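Local coordinates for major capsid protein (Paramecium bursaria Chlorella virus 1, PDB 5TIP), which self-assembles as trimers into the large icosahedral capsid of the virus, forming most of its glycosylated protein shell, at residues T381-S386 with T401-T406. Residues are numbered along the deposited sequence; the frame is centred on the assembly and turned at random.
Sequences TYKTCS and TVTANT. With BGC (beta-D-glucopyranose), chain H.
Thr384 anchors the pairing of 381-386 with 401-406 through its backbone: its N donates to Thr401 O (3.0 Å), and its O accepts from Thr403 N (3.2 Å). These two bonds straddle Val402 in a parallel bridge. On the face shared by Thr384 and Val402, Val402 CG1 packs 4.0 Å from Thr384 CB and also touches Ser386 OG. A water joins Thr384 OG1 to both O and OG1 of Thr401, so Thr401 O takes two donors. Next to the bridge, Thr403 OG1 stands anti to the backbone N (chi1 -177°), which puts CG2 between the N and the carbonyl carbon, 3.7 Å from Cys385 SG. Lys383 CB and CG lie against Thr401 O, and the lysine chain, extended beyond CG, carries CD past Val402 O. Its NZ continues to a salt bridge with Glu307, and Thr403 OG1 is held by Gln308 O. Cys385 centres an inverse gamma turn; its buried O lacks a hydrogen-bond partner but receives a CA-H contact from Asn405 CA (3.3 Å). The short parallel pair closes a beta-alpha-beta unit (strand 376-387, helix 392-395, strand 402-404) in the C-terminal jelly roll of this double jelly-roll capsid protein, with N-glycosylated Asn405, its ND2 bonded to glucose C1, directly after the second strand.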
# COMPACT_ATOMS: atom_id res chain seq x y z
N THR A 381 33.16 0.92 -4.56
CA THR A 381 33.89 2.18 -4.64
C THR A 381 33.15 3.21 -3.80
O THR A 381 31.94 3.42 -3.99
CB THR A 381 34.02 2.67 -6.09
OG1 THR A 381 34.77 1.72 -6.85
CG2 THR A 381 34.72 4.02 -6.14
N TYR A 382 33.86 3.84 -2.88
CA TYR A 382 33.25 4.76 -1.93
C TYR A 382 33.39 6.20 -2.41
O TYR A 382 34.28 6.55 -3.19
CB TYR A 382 33.89 4.61 -0.55
CG TYR A 382 33.82 3.20 -0.01
CD1 TYR A 382 32.64 2.70 0.53
CD2 TYR A 382 34.92 2.36 -0.04
CE1 TYR A 382 32.56 1.42 1.02
CE2 TYR A 382 34.85 1.07 0.44
CZ TYR A 382 33.67 0.60 0.97
OH TYR A 382 33.59 -0.68 1.46
N LYS A 383 32.48 7.04 -1.92
CA LYS A 383 32.57 8.46 -2.18
C LYS A 383 33.72 9.07 -1.39
O LYS A 383 34.25 8.47 -0.45
CB LYS A 383 31.26 9.16 -1.80
CG LYS A 383 30.04 8.62 -2.52
CD LYS A 383 28.78 9.32 -2.03
CE LYS A 383 27.53 8.75 -2.68
NZ LYS A 383 26.30 9.38 -2.13
N THR A 384 34.12 10.27 -1.78
CA THR A 384 35.13 11.02 -1.04
C THR A 384 34.43 11.73 0.12
O THR A 384 33.66 12.67 -0.09
CB THR A 384 35.84 12.02 -1.95
OG1 THR A 384 36.46 11.32 -3.03
CG2 THR A 384 36.90 12.78 -1.17
N CYS A 385 34.70 11.27 1.34
CA CYS A 385 34.06 11.82 2.54
C CYS A 385 34.74 13.14 2.91
O CYS A 385 35.40 13.28 3.94
CB CYS A 385 34.13 10.81 3.67
SG CYS A 385 33.64 9.15 3.20
N SER A 386 34.55 14.13 2.03
CA SER A 386 35.24 15.41 2.15
C SER A 386 34.34 16.56 2.55
O SER A 386 34.85 17.66 2.79
CB SER A 386 35.94 15.75 0.83
OG SER A 386 35.01 15.81 -0.23
N THR A 401 29.58 12.41 -6.01
CA THR A 401 30.58 11.43 -5.61
C THR A 401 31.22 11.77 -4.26
O THR A 401 32.29 11.23 -3.95
CB THR A 401 31.65 11.30 -6.68
OG1 THR A 401 32.29 12.56 -6.89
CG2 THR A 401 31.03 10.83 -7.99
N VAL A 402 30.61 12.65 -3.47
CA VAL A 402 31.14 13.02 -2.17
C VAL A 402 30.05 12.88 -1.12
O VAL A 402 28.86 12.89 -1.41
CB VAL A 402 31.71 14.46 -2.17
CG1 VAL A 402 32.97 14.53 -3.02
CG2 VAL A 402 30.67 15.44 -2.67
N THR A 403 30.49 12.74 0.13
CA THR A 403 29.59 12.66 1.28
C THR A 403 30.27 13.32 2.47
O THR A 403 31.40 13.80 2.38
CB THR A 403 29.20 11.21 1.58
OG1 THR A 403 28.27 11.18 2.67
CG2 THR A 403 30.43 10.40 1.96
N ALA A 404 29.55 13.35 3.59
CA ALA A 404 30.06 14.00 4.79
C ALA A 404 31.27 13.26 5.34
O ALA A 404 31.40 12.04 5.19
CB ALA A 404 28.97 14.07 5.86
N ASN A 405 32.17 14.01 5.98
CA ASN A 405 33.38 13.41 6.53
C ASN A 405 33.09 12.44 7.66
O ASN A 405 33.95 11.63 8.01
CB ASN A 405 34.33 14.50 7.03
CG ASN A 405 33.85 15.15 8.31
OD1 ASN A 405 32.65 15.35 8.52
ND2 ASN A 405 34.79 15.46 9.19
N THR A 406 31.89 12.49 8.24
CA THR A 406 31.52 11.56 9.29
C THR A 406 31.19 10.17 8.76
O THR A 406 30.95 9.26 9.56
CB THR A 406 30.32 12.09 10.08
OG1 THR A 406 29.22 12.30 9.18
CG2 THR A 406 30.67 13.40 10.77
C2 BGC H . 35.30 15.45 11.47
C3 BGC H . 35.12 16.14 12.82
C4 BGC H . 35.00 17.64 12.64
C5 BGC H . 34.01 18.00 11.54
C6 BGC H . 34.00 19.51 11.31
C1 BGC H . 34.27 15.94 10.46
O2 BGC H . 35.18 14.04 11.64
O3 BGC H . 36.26 15.91 13.68
O4 BGC H . 34.57 18.24 13.87
O5 BGC H . 34.33 17.35 10.33
O6 BGC H . 35.29 19.93 10.87
O HOH W 1 34.75 11.65 -5.36